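PDB 5X3E: kinesin-like protein from Caenorhabditis elegans, which probably couples ATP hydrolysis to force or movement on microtubules as a kinesin-6 motor, here captured in the nucleotide-free (apo) state. Local coordinates for residues Phe83-Ser88 with Phe97-Val102; Asp34-Val39 with Gly403-Val408; Cys40-Tyr45 with Ile409-Lys414; Asn113-Thr118 with Gln328-Asp333. One frame throughout, in Å; residues are numbered along the deposited sequence.

Contact 1: residues Phe83-Ser88 with Phe97-Val102. With SO4 (sulfate ion), chain Q.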
# COMPACT_ATOMS: atom_id res chain seq x y z
N PHE A 83 0.94 8.43 19.54
CA PHE A 83 1.34 7.81 18.29
C PHE A 83 2.85 7.89 18.16
O PHE A 83 3.52 8.63 18.87
CB PHE A 83 0.67 8.50 17.09
CG PHE A 83 -0.83 8.45 17.12
CD1 PHE A 83 -1.51 7.35 16.61
CD2 PHE A 83 -1.55 9.50 17.66
CE1 PHE A 83 -2.88 7.31 16.63
CE2 PHE A 83 -2.93 9.46 17.68
CZ PHE A 83 -3.60 8.36 17.17
N GLY A 84 3.39 7.11 17.22
CA GLY A 84 4.81 7.18 16.95
C GLY A 84 5.26 8.53 16.44
O GLY A 84 6.43 8.89 16.60
N ARG A 85 4.35 9.30 15.84
CA ARG A 85 4.62 10.62 15.31
C ARG A 85 3.29 11.27 14.95
O ARG A 85 2.39 10.59 14.44
CB ARG A 85 5.54 10.56 14.08
CG ARG A 85 5.65 11.87 13.31
CD ARG A 85 6.45 12.92 14.08
NE ARG A 85 6.42 14.22 13.42
CZ ARG A 85 7.26 14.61 12.46
NH1 ARG A 85 8.22 13.80 12.03
NH2 ARG A 85 7.13 15.82 11.93
N VAL A 86 3.16 12.56 15.23
CA VAL A 86 1.97 13.33 14.88
C VAL A 86 2.38 14.43 13.92
O VAL A 86 3.25 15.24 14.23
CB VAL A 86 1.26 13.92 16.11
CG1 VAL A 86 0.07 14.77 15.68
CG2 VAL A 86 0.80 12.81 17.06
N PHE A 87 1.76 14.44 12.74
CA PHE A 87 1.96 15.51 11.77
C PHE A 87 0.87 16.56 11.93
O PHE A 87 -0.30 16.23 12.13
CB PHE A 87 1.94 14.98 10.34
CG PHE A 87 2.97 13.91 10.07
CD1 PHE A 87 4.28 14.26 9.80
CD2 PHE A 87 2.61 12.57 10.06
CE1 PHE A 87 5.23 13.29 9.55
CE2 PHE A 87 3.55 11.60 9.81
CZ PHE A 87 4.86 11.96 9.55
N SER A 88 1.27 17.83 11.83
CA SER A 88 0.37 18.96 11.90
C SER A 88 0.07 19.47 10.50
O SER A 88 0.52 18.90 9.50
CB SER A 88 0.96 20.06 12.79
OG SER A 88 2.13 20.60 12.20
N PHE A 97 6.36 11.89 3.58
CA PHE A 97 6.92 10.81 2.78
C PHE A 97 8.20 10.24 3.40
O PHE A 97 8.36 9.02 3.49
CB PHE A 97 7.19 11.30 1.36
CG PHE A 97 8.02 10.36 0.54
CD1 PHE A 97 7.50 9.14 0.13
CD2 PHE A 97 9.31 10.69 0.18
CE1 PHE A 97 8.27 8.26 -0.62
CE2 PHE A 97 10.08 9.83 -0.58
CZ PHE A 97 9.56 8.61 -0.98
N GLU A 98 9.12 11.10 3.83
CA GLU A 98 10.36 10.61 4.41
C GLU A 98 10.11 9.87 5.72
O GLU A 98 10.76 8.86 6.01
CB GLU A 98 11.35 11.76 4.63
CG GLU A 98 11.74 12.49 3.36
CD GLU A 98 12.89 13.44 3.59
OE1 GLU A 98 13.66 13.21 4.55
OE2 GLU A 98 13.03 14.41 2.81
N ARG A 99 9.20 10.38 6.54
CA ARG A 99 8.92 9.79 7.85
C ARG A 99 8.04 8.55 7.76
O ARG A 99 8.01 7.74 8.69
CB ARG A 99 8.28 10.86 8.75
CG ARG A 99 8.03 10.45 10.19
CD ARG A 99 9.23 9.78 10.80
NE ARG A 99 8.95 9.30 12.14
CZ ARG A 99 8.31 8.17 12.41
NH1 ARG A 99 7.86 7.40 11.43
NH2 ARG A 99 8.10 7.80 13.67
N THR A 100 7.35 8.36 6.63
CA THR A 100 6.36 7.31 6.45
C THR A 100 6.79 6.21 5.50
O THR A 100 6.40 5.05 5.70
CB THR A 100 5.04 7.96 5.97
OG1 THR A 100 4.37 8.56 7.09
CG2 THR A 100 4.13 6.99 5.35
N SER A 101 7.62 6.51 4.50
CA SER A 101 7.87 5.58 3.41
C SER A 101 9.33 5.21 3.18
O SER A 101 9.59 4.14 2.60
CB SER A 101 7.32 6.15 2.09
OG SER A 101 5.97 6.55 2.25
N VAL A 102 10.30 6.03 3.61
CA VAL A 102 11.69 5.78 3.23
C VAL A 102 12.19 4.48 3.84
O VAL A 102 12.90 3.70 3.19
CB VAL A 102 12.58 6.99 3.62
CG1 VAL A 102 14.05 6.59 3.65
CG2 VAL A 102 12.38 8.12 2.63
S SO4 Q . 10.86 12.02 13.98
O1 SO4 Q . 10.00 12.43 12.87
O2 SO4 Q . 11.27 13.19 14.73
O3 SO4 Q . 10.13 11.10 14.85
O4 SO4 Q . 12.04 11.34 13.45
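Arg85 and Arg99 both carry CG anti to the backbone N (chi1 168° and -175°) and bend at chi2, so that the two chains cross obliquely beside the ring of Phe87. That ring, its CG beside the backbone N, lies against Arg85, two residues earlier in the same segment: CE1 stands 3.8 Å above the centre of the Arg85 guanidinium. Arg99 meets the same ring at its edge, with CG 3.6 Å from Phe87 CZ. Further out, Arg85 CB lies over one face of the Arg99 guanidinium, 3.8 Å from NH2. Like charges are thus brought together, Arg85 NH1 being 4.6 Å from Arg99 NE, and the repulsion is probably eased by acidic partners and a sulfate. The sulfate, probably from the crystallisation liquor, takes a weak, nearly straight bond from Arg99 NE to its O3 (3.5 Å), while Arg99 NH2 forms its stronger link, a salt bridge, with Glu37 on strand 37-42. One residue on, Thr100 OG1 approaches Phe87 CE2 at 4.2 Å. Strand 86-87, helix 93-109 and strand 114-119 follow one another in a beta-alpha-beta crossover of the kinesin motor domain, and this contact holds its first strand against its helix.

Contact 2: residues Asp34-Val39 with Gly403-Val408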
# COMPACT_ATOMS: atom_id res chain seq x y z
N ASP A 34 11.31 -3.98 14.14
CA ASP A 34 10.39 -3.22 13.30
C ASP A 34 8.96 -3.71 13.57
O ASP A 34 8.37 -4.47 12.80
CB ASP A 34 10.78 -3.34 11.83
CG ASP A 34 10.83 -4.78 11.35
OD1 ASP A 34 10.79 -5.00 10.12
OD2 ASP A 34 10.88 -5.70 12.20
N SER A 35 8.41 -3.25 14.68
CA SER A 35 7.03 -3.54 15.03
C SER A 35 6.10 -2.64 14.22
O SER A 35 6.54 -1.80 13.43
CB SER A 35 6.81 -3.35 16.53
OG SER A 35 7.73 -4.14 17.27
N ILE A 36 4.79 -2.81 14.40
CA ILE A 36 3.85 -1.93 13.73
C ILE A 36 3.95 -0.54 14.35
O ILE A 36 4.06 -0.39 15.57
CB ILE A 36 2.42 -2.48 13.80
CG1 ILE A 36 1.45 -1.49 13.15
CG2 ILE A 36 2.01 -2.77 15.23
CD1 ILE A 36 0.02 -1.96 13.12
N GLU A 37 3.93 0.48 13.49
CA GLU A 37 3.89 1.86 13.94
C GLU A 37 2.62 2.51 13.42
O GLU A 37 2.20 2.25 12.28
CB GLU A 37 5.11 2.65 13.47
CG GLU A 37 5.23 4.02 14.12
CD GLU A 37 6.29 4.90 13.48
OE1 GLU A 37 6.86 5.75 14.20
OE2 GLU A 37 6.57 4.74 12.27
N VAL A 38 2.00 3.33 14.25
CA VAL A 38 0.82 4.10 13.87
C VAL A 38 1.16 5.57 14.01
O VAL A 38 1.59 6.02 15.08
CB VAL A 38 -0.40 3.74 14.73
CG1 VAL A 38 -1.60 4.56 14.29
CG2 VAL A 38 -0.70 2.26 14.62
N VAL A 39 0.98 6.33 12.93
CA VAL A 39 1.21 7.77 12.94
C VAL A 39 -0.10 8.45 12.55
O VAL A 39 -1.00 7.84 11.97
CB VAL A 39 2.35 8.21 12.01
CG1 VAL A 39 3.62 7.40 12.30
CG2 VAL A 39 1.94 8.09 10.55
N GLY A 403 7.11 -8.91 8.01
CA GLY A 403 7.26 -7.64 7.34
C GLY A 403 7.03 -6.47 8.28
O GLY A 403 6.95 -6.62 9.51
N LYS A 404 6.90 -5.29 7.69
CA LYS A 404 6.75 -4.05 8.42
C LYS A 404 5.42 -3.39 8.09
O LYS A 404 5.08 -3.24 6.91
CB LYS A 404 7.91 -3.09 8.11
CG LYS A 404 7.75 -1.70 8.69
CD LYS A 404 8.00 -1.66 10.18
CE LYS A 404 8.01 -0.23 10.69
NZ LYS A 404 8.39 -0.12 12.12
N ILE A 405 4.66 -3.02 9.12
CA ILE A 405 3.36 -2.38 8.95
C ILE A 405 3.44 -0.97 9.52
O ILE A 405 3.89 -0.78 10.66
CB ILE A 405 2.23 -3.17 9.65
CG1 ILE A 405 2.20 -4.62 9.18
CG2 ILE A 405 0.88 -2.51 9.41
CD1 ILE A 405 1.10 -5.42 9.85
N ARG A 406 3.02 0.01 8.73
CA ARG A 406 2.83 1.37 9.24
C ARG A 406 1.44 1.85 8.87
O ARG A 406 1.04 1.78 7.70
CB ARG A 406 3.89 2.34 8.68
CG ARG A 406 3.64 3.79 9.07
CD ARG A 406 4.86 4.71 8.87
NE ARG A 406 6.01 4.31 9.68
CZ ARG A 406 7.15 3.83 9.18
NH1 ARG A 406 7.30 3.70 7.87
NH2 ARG A 406 8.14 3.49 9.99
N MET A 407 0.71 2.36 9.85
CA MET A 407 -0.62 2.90 9.63
C MET A 407 -0.59 4.41 9.81
O MET A 407 -0.04 4.92 10.79
CB MET A 407 -1.64 2.27 10.59
CG MET A 407 -3.04 2.82 10.43
SD MET A 407 -4.32 1.57 10.70
CE MET A 407 -3.52 0.56 11.94
N VAL A 408 -1.18 5.12 8.85
CA VAL A 408 -1.27 6.57 8.87
C VAL A 408 -2.73 6.93 9.13
O VAL A 408 -3.58 6.77 8.25
CB VAL A 408 -0.77 7.19 7.56
CG1 VAL A 408 -0.91 8.70 7.61
CG2 VAL A 408 0.66 6.78 7.30
O HOH W 1 5.25 -4.16 11.73
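Two parallel strands of the central kinesin sheet, 37-39 and 404-408, run side by side with their axes 18° apart, pairing Glu37 with Arg406, Val38 with Met407 and Val39 with Val408. Arg406 reaches across from this backbone. Its CB and CG pass 4.0 and 3.8 Å from Glu37 O; CD continues alongside the glutamate, and a bend at chi3 (-61°) turns the guanidinium edge toward the carboxylate. NE forms a salt bridge with Glu37 OE2 (2.7 Å), which presents its anti lone pair and lies nearly in the guanidinium plane, while NH2 adds a weaker bond to the same oxygen at 3.0 Å. The tip is held beyond the pair as well: NH2 forms a salt bridge with Asp103 and NH1 bonds to the carbonyl of Thr100, both on helix 93-109. With Arg99 at its OE1, Glu37 links two arginines between sheet and helix. An alanine in place of Arg406 would probably leave Glu37 and Asp103 short of a positive partner and loosen the helix from the strand. At the start of its strand Lys404 bends at chi2 and sends NZ to Ser35 O (2.8 Å), in the loop before strand 37-39, and a water accepting from Ile405 N donates weakly to Asp34 O. Ile36 CD1 packs on Ile405 CG2; Ile36 and Met407 also touch Ile367 of helix 350-375. The backbone bonds are regular, with Met407 N 2.9 Å from Glu37 O. At the last pair the valines lie side by side, Val39 CG2 3.7 Å from Val408 CG2.

Contact 3: residues Cys40-Tyr45 with Ile409-Lys414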
# COMPACT_ATOMS: atom_id res chain seq x y z
N CYS A 40 -0.19 9.73 12.88
CA CYS A 40 -1.41 10.49 12.69
C CYS A 40 -1.08 11.80 11.98
O CYS A 40 -0.04 12.41 12.26
CB CYS A 40 -2.10 10.75 14.04
SG CYS A 40 -3.64 11.67 13.94
N ARG A 41 -1.95 12.22 11.07
CA ARG A 41 -1.73 13.43 10.28
C ARG A 41 -2.98 14.29 10.30
O ARG A 41 -4.05 13.86 9.85
CB ARG A 41 -1.35 13.10 8.83
CG ARG A 41 -1.12 14.36 8.01
CD ARG A 41 -0.93 14.07 6.54
NE ARG A 41 -0.26 15.18 5.88
CZ ARG A 41 -0.03 15.25 4.58
NH1 ARG A 41 -0.42 14.27 3.78
NH2 ARG A 41 0.59 16.31 4.07
N LEU A 42 -2.83 15.52 10.80
CA LEU A 42 -3.94 16.47 10.82
C LEU A 42 -4.01 17.22 9.48
O LEU A 42 -2.98 17.66 8.96
CB LEU A 42 -3.74 17.49 11.95
CG LEU A 42 -3.43 17.03 13.38
CD1 LEU A 42 -3.68 18.16 14.37
CD2 LEU A 42 -4.18 15.78 13.77
N CYS A 43 -5.21 17.35 8.94
CA CYS A 43 -5.36 18.14 7.73
C CYS A 43 -5.52 19.62 8.09
O CYS A 43 -5.77 19.96 9.25
CB CYS A 43 -6.57 17.65 6.93
SG CYS A 43 -8.09 17.71 7.86
N PRO A 44 -5.36 20.52 7.13
CA PRO A 44 -5.57 21.95 7.42
C PRO A 44 -6.98 22.23 7.93
O PRO A 44 -7.96 21.69 7.43
CB PRO A 44 -5.30 22.64 6.08
CG PRO A 44 -5.34 21.53 5.05
CD PRO A 44 -4.83 20.33 5.77
N TYR A 45 -7.06 23.09 8.96
CA TYR A 45 -8.32 23.46 9.60
C TYR A 45 -8.29 24.93 9.96
O TYR A 45 -7.53 25.34 10.85
CB TYR A 45 -8.59 22.60 10.83
CG TYR A 45 -9.75 23.10 11.67
CD1 TYR A 45 -11.03 23.17 11.14
CD2 TYR A 45 -9.56 23.49 12.99
CE1 TYR A 45 -12.09 23.63 11.89
CE2 TYR A 45 -10.62 23.94 13.75
CZ TYR A 45 -11.88 24.00 13.20
OH TYR A 45 -12.93 24.46 13.96
N ILE A 409 -3.02 7.38 10.35
CA ILE A 409 -4.36 7.81 10.72
C ILE A 409 -4.52 9.27 10.31
O ILE A 409 -3.90 10.16 10.90
CB ILE A 409 -4.62 7.63 12.22
CG1 ILE A 409 -4.36 6.19 12.63
CG2 ILE A 409 -6.04 8.03 12.57
CD1 ILE A 409 -5.28 5.21 11.97
N CYS A 410 -5.35 9.52 9.31
CA CYS A 410 -5.69 10.88 8.90
C CYS A 410 -6.94 11.32 9.65
O CYS A 410 -7.95 10.61 9.65
CB CYS A 410 -5.92 10.93 7.39
SG CYS A 410 -4.45 10.51 6.40
N VAL A 411 -6.89 12.49 10.28
CA VAL A 411 -8.02 12.99 11.06
C VAL A 411 -8.24 14.46 10.74
O VAL A 411 -7.29 15.21 10.50
CB VAL A 411 -7.82 12.80 12.58
CG1 VAL A 411 -7.89 11.32 12.95
CG2 VAL A 411 -6.51 13.39 13.01
N ASN A 412 -9.51 14.87 10.72
CA ASN A 412 -9.87 16.26 10.51
C ASN A 412 -10.14 16.94 11.84
O ASN A 412 -10.99 16.46 12.60
CB ASN A 412 -11.09 16.37 9.60
CG ASN A 412 -11.28 17.77 9.04
OD1 ASN A 412 -11.13 18.77 9.75
ND2 ASN A 412 -11.58 17.86 7.75
N PRO A 413 -9.44 18.03 12.16
CA PRO A 413 -9.68 18.71 13.45
C PRO A 413 -11.02 19.43 13.53
O PRO A 413 -11.34 19.96 14.60
CB PRO A 413 -8.52 19.72 13.53
CG PRO A 413 -7.52 19.28 12.50
CD PRO A 413 -8.33 18.64 11.42
N LYS A 414 -11.79 19.47 12.45
CA LYS A 414 -13.07 20.15 12.48
C LYS A 414 -13.97 19.52 13.54
O LYS A 414 -13.99 18.29 13.68
CB LYS A 414 -13.74 20.10 11.10
CG LYS A 414 -14.41 21.41 10.71
CD LYS A 414 -14.82 21.45 9.24
CE LYS A 414 -15.44 22.80 8.89
NZ LYS A 414 -15.80 22.90 7.45
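The close-knit half of this contact continues the parallel strand pair, 40-42 beside 409-411, in the P-loop NTPase sheet of the kinesin motor domain. Arg41 sits at its centre: its N donates to Ile409 O (2.8 Å) and its O accepts from Val411 N (3.2 Å), the latter donor standing above the carbonyl plane. On one face Val411 CG2, in the crowded position, touches both Cys40 SG and, at 3.4 Å, Leu42 CD2, whose side chain runs alongside it. Arg41 and Cys410 point to the other face, where the extended arginine reaches Thr129 and Gln93 and Cys410 touches helix 126-130. Past Leu42 and Val411, where the strands end, the chains drift apart: Cys43 N to Val411 O is a weak bond of 3.4 Å, and the CA atoms of Tyr45 and Pro413 are 6.3 Å apart. Cys43 SG rests against the Asn412 amide, whose OD1 closes an Asx turn onto Lys414 N (2.9 Å) and whose ND2 bonds to Gly123 O in the probable Walker A loop. Tyr45, CG anti to N (chi1 170°), places CB 3.9 Å from Pro413 CG and lays a ring face over Lys414, a CH-pi contact with CA 4.1 Å from the ring centroid. An alanine here, keeping only CB against Pro413, removes the ring and its weak hydroxyl bond to Thr49 O, and would probably leave the two segments less firmly held together. The Lys414 chain leads outward to solvent. Once strand pairing ends, backbone bonds thus give way to CH-pi, proline and Asx-turn contacts made by side chains.

Contact 4: residues Asn113-Thr118 with Gln328-Asp333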
# COMPACT_ATOMS: atom_id res chain seq x y z
N ASN A 113 9.30 -7.21 3.15
CA ASN A 113 7.99 -6.70 2.78
C ASN A 113 7.54 -5.58 3.70
O ASN A 113 7.95 -5.48 4.86
CB ASN A 113 6.95 -7.82 2.79
CG ASN A 113 7.24 -8.87 1.75
OD1 ASN A 113 7.92 -8.61 0.76
ND2 ASN A 113 6.70 -10.07 1.95
N SER A 114 6.66 -4.73 3.16
CA SER A 114 6.19 -3.56 3.87
C SER A 114 4.72 -3.33 3.53
O SER A 114 4.28 -3.62 2.42
CB SER A 114 7.01 -2.31 3.50
OG SER A 114 8.40 -2.60 3.53
N LEU A 115 3.98 -2.77 4.49
CA LEU A 115 2.56 -2.50 4.33
C LEU A 115 2.23 -1.14 4.92
O LEU A 115 2.64 -0.83 6.05
CB LEU A 115 1.72 -3.59 5.01
CG LEU A 115 0.20 -3.40 5.10
CD1 LEU A 115 -0.40 -3.21 3.72
CD2 LEU A 115 -0.42 -4.60 5.78
N LEU A 116 1.50 -0.32 4.17
CA LEU A 116 1.15 1.03 4.61
C LEU A 116 -0.33 1.28 4.36
O LEU A 116 -0.80 1.14 3.23
CB LEU A 116 2.01 2.07 3.89
CG LEU A 116 2.07 3.51 4.43
CD1 LEU A 116 3.32 4.11 3.89
CD2 LEU A 116 0.87 4.36 4.03
N PHE A 117 -1.05 1.66 5.42
CA PHE A 117 -2.45 2.04 5.34
C PHE A 117 -2.60 3.54 5.52
O PHE A 117 -1.86 4.17 6.29
CB PHE A 117 -3.29 1.36 6.44
CG PHE A 117 -3.32 -0.13 6.37
CD1 PHE A 117 -4.18 -0.79 5.51
CD2 PHE A 117 -2.52 -0.88 7.22
CE1 PHE A 117 -4.23 -2.17 5.47
CE2 PHE A 117 -2.57 -2.25 7.19
CZ PHE A 117 -3.42 -2.90 6.31
N THR A 118 -3.59 4.12 4.84
CA THR A 118 -4.13 5.42 5.20
C THR A 118 -5.56 5.22 5.68
O THR A 118 -6.37 4.60 4.98
CB THR A 118 -4.09 6.42 4.03
OG1 THR A 118 -4.75 5.87 2.88
CG2 THR A 118 -2.65 6.76 3.66
N GLN A 328 7.86 -6.96 -1.49
CA GLN A 328 6.65 -6.18 -1.72
C GLN A 328 6.63 -4.91 -0.88
O GLN A 328 6.97 -4.93 0.30
CB GLN A 328 5.39 -6.96 -1.37
CG GLN A 328 5.05 -8.09 -2.26
CD GLN A 328 3.67 -8.63 -1.96
OE1 GLN A 328 3.05 -8.24 -0.97
NE2 GLN A 328 3.19 -9.53 -2.81
N LEU A 329 6.17 -3.83 -1.50
CA LEU A 329 5.73 -2.65 -0.77
C LEU A 329 4.27 -2.44 -1.15
O LEU A 329 3.95 -2.20 -2.32
CB LEU A 329 6.58 -1.42 -1.11
CG LEU A 329 6.60 -0.29 -0.07
CD1 LEU A 329 7.73 0.68 -0.36
CD2 LEU A 329 5.29 0.45 -0.03
N CYS A 330 3.39 -2.52 -0.16
CA CYS A 330 1.96 -2.53 -0.38
C CYS A 330 1.34 -1.29 0.26
O CYS A 330 1.48 -1.07 1.47
CB CYS A 330 1.34 -3.81 0.19
SG CYS A 330 -0.43 -3.85 0.02
N LEU A 331 0.66 -0.49 -0.55
CA LEU A 331 0.06 0.77 -0.13
C LEU A 331 -1.46 0.63 -0.24
O LEU A 331 -1.98 0.38 -1.33
CB LEU A 331 0.56 1.93 -1.00
CG LEU A 331 2.07 2.17 -0.99
CD1 LEU A 331 2.45 3.11 -2.11
CD2 LEU A 331 2.51 2.73 0.35
N VAL A 332 -2.15 0.80 0.88
CA VAL A 332 -3.58 0.52 0.98
C VAL A 332 -4.29 1.80 1.38
O VAL A 332 -3.98 2.39 2.42
CB VAL A 332 -3.87 -0.60 1.98
CG1 VAL A 332 -5.37 -0.87 2.05
CG2 VAL A 332 -3.10 -1.85 1.61
N ASP A 333 -5.26 2.21 0.57
CA ASP A 333 -6.08 3.39 0.84
C ASP A 333 -7.44 2.87 1.31
O ASP A 333 -8.30 2.53 0.50
CB ASP A 333 -6.20 4.27 -0.40
CG ASP A 333 -6.86 5.60 -0.10
OD1 ASP A 333 -7.04 5.92 1.09
OD2 ASP A 333 -7.21 6.33 -1.06
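Asn113 opens the pairing with its side chain: CG beside the backbone N (chi1 -65°) lets OD1 accept from Gln328 N at 2.8 Å, the donor lying above the amide plane. Ser114 then turns to backbone bonding, N to Gln328 O (2.9 Å) and O from Cys330 N, while its OG bonds to Leu104 O of helix 93-109. Leu115 points to the opposite face of the sheet, where CD1 meets Cys330 SG (3.8 Å) and Val332 CG2, and also lies over the rim of the Phe117 ring. Leu116 bonds on both sides of its peptide, N to Cys330 O and O from Val332 N (2.7 Å), both nearly along the C=O axes, and its CB touches Leu331 CD2 at 3.6 Å. These are adjacent parallel strands of the P-loop NTPase core of the motor domain, the first leading into a probable Walker A loop. Phe117 runs alongside Val332, CD1 3.5 Å from its CB. Thr118 N donates to Val332 O, and its OG1, set in the crowded position (chi1 55°), gives a weak hydrogen bond to Asp333 OD1 (2.9 Å). Asp333, consistent with the switch II aspartate of kinesins, also touches Lys126 and Thr127 of helix 126-130.

In the fold
All four contacts reach the large mixed sheet of the motor domain, whose parallel strands 86-87, 37-42, 404-411 and 114-119 lie side by side in that order, followed by 325-333. Contacts 2 and 3 are successive halves of one strand pair, centres about 19 Å apart, joining parts of the chain 364 residues apart, the first near its N-terminal end. Contact 4, near the chain's centre, lies about 10 Å from contact 2 and about 20 Å from contact 3, centre to centre. Contact 1 closes before contact 4 opens; along the chain, both lie between the first and second segments of contacts 2 and 3. Through Arg99 and Arg406, contacts 1 and 2 tie helix 93-109 to the sheet.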